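Local coordinates for protein enolase from the environmental genome shotgun sequencing of the Sargasso Sea (PDB 2QGY) that is of unknown function but, as a member of the enolase superfamily, probably uses its bound magnesium ion to catalyse a reaction on a carboxylate substrate, at residues I41-E44 against D45-G49; N79-I82 against K83-Y86; N87-S90 against L91-G95; L237-I240 against K241-N245. One frame throughout, in Å; residues are numbered along the deposited sequence.

Overall arrangement
Contacts 1, 2 and 3 lie in the N-terminal domain, and contact 4 lies in the C-terminal barrel domain. They follow one another along the chain in that order. Contact 1 is the turn of the hairpin 37-43/48-53, at the edge of a four-stranded antiparallel sheet. Contacts 2 and 3 are the two ends of helix 82-93, with centres about 12 Å apart. The centre of contact 1 is about 14 Å from that of contact 2. Contact 4 ends helix 234-243 of the barrel, its centre about 48 Å from that of contact 1. Contacts 1 to 3 thus shape the N-terminal domain, while contact 4 lies in the barrel domain that holds the magnesium ion.

Contact 1 of 4, residues I41-E44 against D45-G49; sequences ITTE and DGIEG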
loop_
_atom_site.group_PDB
_atom_site.type_symbol
_atom_site.label_atom_id
_atom_site.label_comp_id
_atom_site.label_asym_id
_atom_site.label_seq_id
_atom_site.Cartn_x
_atom_site.Cartn_y
_atom_site.Cartn_z
ATOM N N ILE A 41 1.010 -22.499 8.737
ATOM C CA ILE A 41 2.466 -22.587 8.891
ATOM C C ILE A 41 2.696 -23.708 9.899
ATOM O O ILE A 41 1.993 -23.780 10.904
ATOM C CB ILE A 41 3.033 -21.254 9.433
ATOM C CG1 ILE A 41 3.017 -20.176 8.321
ATOM C CG2 ILE A 41 4.444 -21.447 10.005
ATOM C CD1 ILE A 41 3.594 -18.826 8.724
ATOM N N THR A 42 3.659 -24.588 9.607
ATOM C CA THR A 42 4.081 -25.643 10.544
ATOM C C THR A 42 5.528 -25.369 10.959
ATOM O O THR A 42 6.392 -25.121 10.105
ATOM C CB THR A 42 4.013 -27.054 9.892
ATOM O OG1 THR A 42 2.738 -27.225 9.262
ATOM C CG2 THR A 42 4.197 -28.172 10.978
ATOM N N THR A 43 5.782 -25.362 12.261
ATOM C CA THR A 43 7.149 -25.158 12.712
ATOM C C THR A 43 7.920 -26.474 12.628
ATOM O O THR A 43 7.333 -27.542 12.448
ATOM C CB THR A 43 7.222 -24.674 14.169
ATOM O OG1 THR A 43 6.846 -25.742 15.051
ATOM C CG2 THR A 43 6.312 -23.448 14.396
ATOM N N GLU A 44 9.229 -26.379 12.829
ATOM C CA GLU A 44 10.120 -27.543 12.866
ATOM C C GLU A 44 9.726 -28.528 13.983
ATOM O O GLU A 44 9.910 -29.748 13.851
ATOM C CB GLU A 44 11.549 -27.056 13.065
ATOM C CG GLU A 44 12.598 -28.027 12.630
ATOM C CD GLU A 44 13.951 -27.370 12.489
ATOM O OE1 GLU A 44 14.501 -26.890 13.519
ATOM O OE2 GLU A 44 14.453 -27.337 11.342
ATOM N N ASP A 45 9.177 -28.009 15.071
ATOM C CA ASP A 45 8.709 -28.850 16.174
ATOM C C ASP A 45 7.289 -29.399 15.991
ATOM O O ASP A 45 6.765 -30.105 16.853
ATOM C CB ASP A 45 8.860 -28.107 17.502
ATOM C CG ASP A 45 10.318 -27.784 17.827
ATOM O OD1 ASP A 45 11.218 -28.532 17.392
ATOM O OD2 ASP A 45 10.568 -26.772 18.523
ATOM N N GLY A 46 6.669 -29.078 14.858
ATOM C CA GLY A 46 5.392 -29.681 14.484
ATOM C C GLY A 46 4.161 -28.924 14.940
ATOM O O GLY A 46 3.049 -29.455 14.900
ATOM N N ILE A 47 4.354 -27.692 15.402
ATOM C CA ILE A 47 3.238 -26.862 15.839
ATOM C C ILE A 47 2.661 -26.159 14.605
ATOM O O ILE A 47 3.405 -25.621 13.777
ATOM C CB ILE A 47 3.674 -25.819 16.924
ATOM C CG1 ILE A 47 4.500 -26.504 18.042
ATOM C CG2 ILE A 47 2.456 -25.071 17.480
ATOM C CD1 ILE A 47 3.694 -27.531 18.861
ATOM N N GLU A 48 1.339 -26.179 14.504
ATOM C CA GLU A 48 0.615 -25.612 13.374
ATOM C C GLU A 48 0.001 -24.285 13.772
ATOM O O GLU A 48 -0.597 -24.163 14.852
ATOM C CB GLU A 48 -0.515 -26.547 12.939
ATOM C CG GLU A 48 -0.064 -27.871 12.380
ATOM C CD GLU A 48 -1.220 -28.675 11.777
ATOM O OE1 GLU A 48 -2.374 -28.523 12.239
ATOM O OE2 GLU A 48 -0.973 -29.474 10.847
ATOM N N GLY A 49 0.157 -23.289 12.908
ATOM C CA GLY A 49 -0.514 -22.003 13.142
ATOM C C GLY A 49 -1.287 -21.565 11.918
ATOM O O GLY A 49 -0.783 -21.646 10.800
#
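Ile41 and Gly49 form an antiparallel hydrogen-bonded pair at the end of this hairpin farthest from the turn. Ile41 N donates to Gly49 O at 2.9 Å, and Gly49 N returns a bond to Ile41 O at 2.8 Å. Thr42 and Glu48 follow as a non-hydrogen-bonded pair. Thr43 N then bonds Ile47 O at 2.8 Å. A type I turn with a G1 bulge, Thr43 to Gly46 with the bulge at Gly46, reverses the chain. Its closing bond, Gly46 N to Thr43 O, comes from above the carbonyl plane. Gly46 has positive phi (91°), a conformation that glycine adopts readily.

The hydroxyl of Thr43 points into the turn. Its chi1 of 71° sets OG1 between the backbone N and the carbonyl carbon. There Thr43 OG1 accepts from Ile47 N at 3.2 Å and weakly from Asp45 N. Ile47 CB lies alongside Thr43 OG1 at 3.7 Å. On the face of Thr42 and Glu48, Thr42 CG2 reaches over Gly46 CA at 4.0 Å. The carboxylate of Glu48 turns to a salt bridge with Lys40.

Thr43 and Ile47 rest on helix 99-120, at Ile115. Ile41 packs on Leu13 and Leu16 of strand 13-21, the next strand of the sheet.

Contact 2 of 4, residues N79-I82 against K83-Y86; sequences NLSI and KSFY
Ser81 and Ser84 exchange hydrogen bonds between side chain and backbone at the start of helix 82-93. Ser84 N donates to Ser81 OG at 3.0 Å, with a nearly straight angle of 167°. In return, Ser81 N donates to Ser84 OG at 2.9 Å, with a more bent angle of 153°. Both hydroxyls sit between their own backbone N and carbonyl carbon, with chi1 of 68° in Ser81. This rotation turns each oxygen to the other residue's N-H. Ser81 OG also has a weak hydrogen bond with Gln6 O, from the chain's N-terminal region.

The reciprocal pair is a capping box, with Ser81 as the N-cap. Ser81 OG caps Ser84 N, a first-turn amide that gets no bond from a helical carbonyl; Ser84 OG in turn takes the N-H of the N-cap residue. Lys83 shares a backbone hydrogen bond with Gln6.

The regular helical bonds begin with the carbonyls of Ser81 and Ile82. Ser81 O accepts from Phe85 N at 2.8 Å, and Ile82 O accepts from Tyr86 N, also at 2.8 Å. In both bonds the donor is tilted somewhat from the carbonyl plane.

Beside the cap, Leu80 CD1 meets Ser84 OG at 3.8 Å and Phe85 CB at 4.1 Å. The Phe85 ring has Ile82 O at its edge and leads away to Ile108 and Leu112 of helix 99-120. The Ile82 side chain packs on Trp113 and Ser116 of helix 99-120. Tyr86 OH hydrogen-bonds Asp284 OD1 on helix 282-294 of the barrel domain.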
loop_
_atom_site.group_PDB
_atom_site.type_symbol
_atom_site.label_atom_id
_atom_site.label_comp_id
_atom_site.label_asym_id
_atom_site.label_seq_id
_atom_site.Cartn_x
_atom_site.Cartn_y
_atom_site.Cartn_z
ATOM N N ASN A 79 15.859 -18.776 16.032
ATOM C CA ASN A 79 15.253 -18.297 17.266
ATOM C C ASN A 79 14.067 -17.366 16.998
ATOM O O ASN A 79 13.883 -16.372 17.683
ATOM C CB ASN A 79 16.314 -17.617 18.140
ATOM C CG ASN A 79 17.359 -16.852 17.320
ATOM O OD1 ASN A 79 17.037 -16.225 16.295
ATOM N ND2 ASN A 79 18.625 -16.904 17.772
ATOM N N LEU A 80 13.269 -17.709 15.994
ATOM C CA LEU A 80 12.116 -16.888 15.583
ATOM C C LEU A 80 11.066 -16.709 16.687
ATOM O O LEU A 80 10.738 -17.646 17.420
ATOM C CB LEU A 80 11.468 -17.486 14.330
ATOM C CG LEU A 80 10.384 -16.677 13.606
ATOM C CD1 LEU A 80 10.950 -15.380 13.012
ATOM C CD2 LEU A 80 9.742 -17.540 12.515
ATOM N N SER A 81 10.550 -15.487 16.792
ATOM C CA SER A 81 9.428 -15.165 17.653
ATOM C C SER A 81 8.545 -14.141 16.937
ATOM O O SER A 81 8.922 -13.630 15.883
ATOM C CB SER A 81 9.926 -14.580 18.971
ATOM O OG SER A 81 10.513 -13.293 18.770
ATOM N N ILE A 82 7.374 -13.865 17.508
ATOM C CA ILE A 82 6.484 -12.810 16.984
ATOM C C ILE A 82 7.275 -11.511 16.896
ATOM O O ILE A 82 7.287 -10.853 15.853
ATOM C CB ILE A 82 5.243 -12.615 17.858
ATOM C CG1 ILE A 82 4.367 -13.863 17.823
ATOM C CG2 ILE A 82 4.385 -11.403 17.360
ATOM C CD1 ILE A 82 3.491 -13.972 19.063
ATOM N N LYS A 83 7.974 -11.180 17.981
ATOM C CA LYS A 83 8.812 -9.972 18.037
ATOM C C LYS A 83 9.925 -9.955 17.001
ATOM O O LYS A 83 10.096 -8.947 16.318
ATOM C CB LYS A 83 9.399 -9.764 19.437
ATOM C CG LYS A 83 10.214 -8.477 19.572
ATOM C CD LYS A 83 10.335 -8.033 21.024
ATOM C CE LYS A 83 11.473 -7.018 21.204
ATOM N NZ LYS A 83 11.763 -6.760 22.646
ATOM N N SER A 84 10.696 -11.038 16.868
ATOM C CA SER A 84 11.786 -10.991 15.901
ATOM C C SER A 84 11.225 -10.985 14.472
ATOM O O SER A 84 11.819 -10.386 13.567
ATOM C CB SER A 84 12.848 -12.097 16.121
ATOM O OG SER A 84 12.326 -13.379 15.877
ATOM N N PHE A 85 10.085 -11.643 14.275
ATOM C CA PHE A 85 9.380 -11.555 12.989
ATOM C C PHE A 85 9.036 -10.080 12.692
ATOM O O PHE A 85 9.356 -9.559 11.626
ATOM C CB PHE A 85 8.091 -12.381 12.993
ATOM C CG PHE A 85 7.206 -12.108 11.793
ATOM C CD1 PHE A 85 7.597 -12.533 10.521
ATOM C CD2 PHE A 85 6.015 -11.410 11.926
ATOM C CE1 PHE A 85 6.808 -12.270 9.390
ATOM C CE2 PHE A 85 5.220 -11.157 10.787
ATOM C CZ PHE A 85 5.620 -11.586 9.538
ATOM N N TYR A 86 8.417 -9.429 13.659
ATOM C CA TYR A 86 7.951 -8.030 13.489
ATOM C C TYR A 86 9.126 -7.132 13.144
ATOM O O TYR A 86 9.080 -6.339 12.181
ATOM C CB TYR A 86 7.301 -7.540 14.779
ATOM C CG TYR A 86 6.757 -6.123 14.708
ATOM C CD1 TYR A 86 5.423 -5.884 14.351
ATOM C CD2 TYR A 86 7.572 -5.016 14.999
ATOM C CE1 TYR A 86 4.918 -4.591 14.285
ATOM C CE2 TYR A 86 7.043 -3.695 14.937
ATOM C CZ TYR A 86 5.719 -3.514 14.595
ATOM O OH TYR A 86 5.168 -2.238 14.535
#

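Contact 3 of 4, residues N87-S90 against L91-G95; sequences NKIS and LLSDG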
loop_
_atom_site.group_PDB
_atom_site.type_symbol
_atom_site.label_atom_id
_atom_site.label_comp_id
_atom_site.label_asym_id
_atom_site.label_seq_id
_atom_site.Cartn_x
_atom_site.Cartn_y
_atom_site.Cartn_z
ATOM N N ASN A 87 10.212 -7.295 13.903
ATOM C CA ASN A 87 11.447 -6.545 13.657
ATOM C C ASN A 87 12.066 -6.796 12.291
ATOM O O ASN A 87 12.567 -5.863 11.633
ATOM C CB ASN A 87 12.468 -6.793 14.796
ATOM C CG ASN A 87 12.016 -6.194 16.105
ATOM O OD1 ASN A 87 11.186 -5.274 16.128
ATOM N ND2 ASN A 87 12.575 -6.684 17.215
ATOM N N LYS A 88 12.029 -8.048 11.844
ATOM C CA LYS A 88 12.561 -8.403 10.541
ATOM C C LYS A 88 11.727 -7.764 9.426
ATOM O O LYS A 88 12.275 -7.253 8.456
ATOM C CB LYS A 88 12.557 -9.915 10.375
ATOM C CG LYS A 88 12.918 -10.422 8.980
ATOM C CD LYS A 88 14.410 -10.311 8.708
ATOM C CE LYS A 88 14.764 -11.018 7.407
ATOM N NZ LYS A 88 16.230 -11.299 7.310
ATOM N N ILE A 89 10.406 -7.847 9.558
ATOM C CA ILE A 89 9.504 -7.161 8.620
ATOM C C ILE A 89 9.830 -5.662 8.532
ATOM O O ILE A 89 9.941 -5.116 7.432
ATOM C CB ILE A 89 7.984 -7.379 8.976
ATOM C CG1 ILE A 89 7.570 -8.821 8.700
ATOM C CG2 ILE A 89 7.052 -6.404 8.161
ATOM C CD1 ILE A 89 7.895 -9.325 7.262
ATOM N N SER A 90 9.957 -5.010 9.685
ATOM C CA SER A 90 10.287 -3.601 9.728
ATOM C C SER A 90 11.577 -3.331 8.949
ATOM O O SER A 90 11.624 -2.395 8.150
ATOM C CB SER A 90 10.424 -3.097 11.162
ATOM O OG SER A 90 9.224 -3.317 11.895
ATOM N N LEU A 91 12.599 -4.165 9.155
ATOM C CA LEU A 91 13.897 -4.001 8.475
ATOM C C LEU A 91 13.795 -4.161 6.949
ATOM O O LEU A 91 14.218 -3.289 6.195
ATOM C CB LEU A 91 14.946 -4.967 9.048
ATOM C CG LEU A 91 16.245 -5.137 8.235
ATOM C CD1 LEU A 91 17.158 -3.907 8.332
ATOM C CD2 LEU A 91 17.017 -6.426 8.639
ATOM N N LEU A 92 13.197 -5.261 6.498
ATOM C CA LEU A 92 13.138 -5.538 5.077
ATOM C C LEU A 92 12.177 -4.637 4.294
ATOM O O LEU A 92 12.446 -4.306 3.123
ATOM C CB LEU A 92 12.907 -7.029 4.825
ATOM C CG LEU A 92 11.586 -7.705 5.105
ATOM C CD1 LEU A 92 10.680 -7.526 3.884
ATOM C CD2 LEU A 92 11.881 -9.191 5.299
ATOM N N SER A 93 11.095 -4.193 4.933
ATOM C CA SER A 93 10.125 -3.334 4.225
ATOM C C SER A 93 10.616 -1.905 4.034
ATOM O O SER A 93 10.202 -1.233 3.094
ATOM C CB SER A 93 8.760 -3.338 4.907
ATOM O OG SER A 93 8.822 -2.813 6.211
ATOM N N ASP A 94 11.443 -1.435 4.973
ATOM C CA ASP A 94 12.082 -0.107 4.889
ATOM C C ASP A 94 11.075 0.975 4.537
ATOM O O ASP A 94 11.275 1.729 3.594
ATOM C CB ASP A 94 13.217 -0.098 3.861
ATOM C CG ASP A 94 14.014 1.225 3.876
ATOM O OD1 ASP A 94 14.049 1.903 4.935
ATOM O OD2 ASP A 94 14.583 1.592 2.828
ATOM N N GLY A 95 9.983 1.014 5.277
ATOM C CA GLY A 95 8.945 2.026 5.071
ATOM C C GLY A 95 8.084 1.909 3.823
ATOM O O GLY A 95 7.270 2.784 3.559
HETATM O O HOH W 1 9.634 -0.345 7.689
#
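Ser93 turns back on Ile89 at the C-terminal end of the alpha-helix 82-93. The i-to-i+4 amide bonds are joined here by a serine hydroxyl. Ile89 O accepts twice from this one residue, from Ser93 N at 2.9 Å and from Ser93 OG at 2.8 Å. The amide lies nearly along the C=O axis, while the hydroxyl is tilted 34° from the carbonyl plane. A chi1 of 63° folds OG back over the preceding turn for this second bond.

One residue back along the helix, Leu92 lies across Lys88 at about a right angle. Leu92 CD2 touches Lys88 CE at 4.0 Å. The lysine chain bends at chi2 (75°), and its NZ forms a salt bridge with Glu73 of helix 60-74. Leu92 also packs on Leu70 of that helix and on Phe58 of the second subunit. Ile89 meets Leu70 and Phe101, so its side chain packs against both helices 60-74 and 99-120. Ser93 touches Arg59 of the second subunit.

Asp94 leaves the helix with positive phi, and Asp94 N bonds Ser90 O weakly at 3.3 Å. A water links the last turn to what follows: it donates to Ser90 O at 2.9 Å and accepts from Gly95 N at 2.8 Å.

Contact 4 of 4, residues L237-I240 against K241-N245; sequences LTEI and KNTFN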
loop_
_atom_site.group_PDB
_atom_site.type_symbol
_atom_site.label_atom_id
_atom_site.label_comp_id
_atom_site.label_asym_id
_atom_site.label_seq_id
_atom_site.Cartn_x
_atom_site.Cartn_y
_atom_site.Cartn_z
ATOM N N LEU A 237 -11.898 14.616 6.762
ATOM C CA LEU A 237 -12.424 13.840 7.897
ATOM C C LEU A 237 -12.673 14.761 9.084
ATOM O O LEU A 237 -13.723 14.694 9.759
ATOM C CB LEU A 237 -11.448 12.733 8.329
ATOM C CG LEU A 237 -11.428 11.381 7.630
ATOM C CD1 LEU A 237 -10.158 10.638 8.086
ATOM C CD2 LEU A 237 -12.674 10.588 7.976
ATOM N N THR A 238 -11.692 15.605 9.375
ATOM C CA THR A 238 -11.837 16.526 10.492
ATOM C C THR A 238 -13.020 17.455 10.225
ATOM O O THR A 238 -13.829 17.686 11.103
ATOM C CB THR A 238 -10.546 17.302 10.797
ATOM O OG1 THR A 238 -10.268 18.225 9.726
ATOM C CG2 THR A 238 -9.347 16.325 11.015
ATOM N N GLU A 239 -13.131 17.950 9.005
ATOM C CA GLU A 239 -14.232 18.848 8.653
ATOM C C GLU A 239 -15.611 18.187 8.912
ATOM O O GLU A 239 -16.501 18.792 9.520
ATOM C CB GLU A 239 -14.093 19.295 7.212
ATOM C CG GLU A 239 -15.333 19.969 6.667
ATOM C CD GLU A 239 -15.094 20.566 5.315
ATOM O OE1 GLU A 239 -13.908 20.845 5.006
ATOM O OE2 GLU A 239 -16.090 20.777 4.584
ATOM N N ILE A 240 -15.769 16.946 8.470
ATOM C CA ILE A 240 -17.004 16.182 8.719
ATOM C C ILE A 240 -17.268 15.960 10.185
ATOM O O ILE A 240 -18.390 16.197 10.665
ATOM C CB ILE A 240 -17.002 14.787 8.018
ATOM C CG1 ILE A 240 -17.113 14.946 6.497
ATOM C CG2 ILE A 240 -18.144 13.890 8.591
ATOM C CD1 ILE A 240 -18.486 15.346 5.969
ATOM N N LYS A 241 -16.257 15.488 10.906
ATOM C CA LYS A 241 -16.431 15.194 12.331
ATOM C C LYS A 241 -16.837 16.458 13.079
ATOM O O LYS A 241 -17.643 16.391 14.015
ATOM C CB LYS A 241 -15.147 14.610 12.924
ATOM C CG LYS A 241 -15.157 14.480 14.426
ATOM C CD LYS A 241 -13.992 13.651 14.919
ATOM C CE LYS A 241 -13.591 14.016 16.351
ATOM N NZ LYS A 241 -14.635 13.851 17.371
ATOM N N ASN A 242 -16.309 17.597 12.641
ATOM C CA ASN A 242 -16.544 18.890 13.303
ATOM C C ASN A 242 -17.907 19.495 12.974
ATOM O O ASN A 242 -18.415 20.337 13.732
ATOM C CB ASN A 242 -15.440 19.902 12.941
ATOM C CG ASN A 242 -14.038 19.498 13.482
ATOM O OD1 ASN A 242 -13.903 18.643 14.374
ATOM N ND2 ASN A 242 -12.998 20.126 12.937
ATOM N N THR A 243 -18.484 19.071 11.862
ATOM C CA THR A 243 -19.723 19.629 11.333
ATOM C C THR A 243 -20.931 18.909 11.885
ATOM O O THR A 243 -21.967 19.536 12.136
ATOM C CB THR A 243 -19.710 19.625 9.796
ATOM O OG1 THR A 243 -18.573 20.369 9.357
ATOM C CG2 THR A 243 -20.992 20.267 9.187
ATOM N N PHE A 244 -20.791 17.603 12.120
ATOM C CA PHE A 244 -21.934 16.784 12.522
ATOM C C PHE A 244 -21.751 16.167 13.907
ATOM O O PHE A 244 -20.627 15.956 14.357
ATOM C CB PHE A 244 -22.194 15.714 11.451
ATOM C CG PHE A 244 -22.514 16.279 10.098
ATOM C CD1 PHE A 244 -23.800 16.733 9.805
ATOM C CD2 PHE A 244 -21.531 16.393 9.119
ATOM C CE1 PHE A 244 -24.109 17.267 8.540
ATOM C CE2 PHE A 244 -21.826 16.921 7.868
ATOM C CZ PHE A 244 -23.130 17.372 7.578
ATOM N N ASN A 245 -22.850 15.877 14.585
ATOM C CA ASN A 245 -22.797 15.326 15.935
ATOM C C ASN A 245 -23.038 13.813 15.877
ATOM O O ASN A 245 -23.913 13.267 16.569
ATOM C CB ASN A 245 -23.857 15.998 16.813
ATOM C CG ASN A 245 -23.722 15.636 18.287
ATOM O OD1 ASN A 245 -22.626 15.313 18.768
ATOM N ND2 ASN A 245 -24.846 15.671 19.008
HETATM O O HOH W 2 -18.859 21.560 6.480
#
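Ile240 and Phe244 meet one turn apart at the end of helix 234-243, their side chains crossing obliquely. Ile240 CD1, the isoleucine tip, lies 4.2 Å from Phe244 CE2. Ile240 O lies at the ring edge, near its plane, 3.5 Å from Phe244 CD2. Thr243 places its CG2 over one ring face, 3.7 Å above the plane and towards the rim.

On Thr243 the other branch faces back along the helix. A chi1 of -58° sets OG1 beside the backbone N, and Thr243 OG1 donates to Glu239 O at 2.6 Å. A water also donates to Thr243 OG1 at 3.1 Å and weakly to Glu239 OE2. That carboxylate has a salt bridge with Lys211. Lys241, bent at its last torsion, forms a salt bridge with Asp270. Ile240 packs on Val248 of strand 248-250, the next strand of this beta-alpha-beta unit.

Glu239 O and Ile240 O each accept two bonds, with Thr243 N split between them. Ile240 O takes Phe244 N at 3.1 Å, the donor close to the line of the carbonyl, and Thr243 N from above its plane. The Thr243 hydroxyl thus helps satisfy Glu239 O where the regular amide bond to it has become weak.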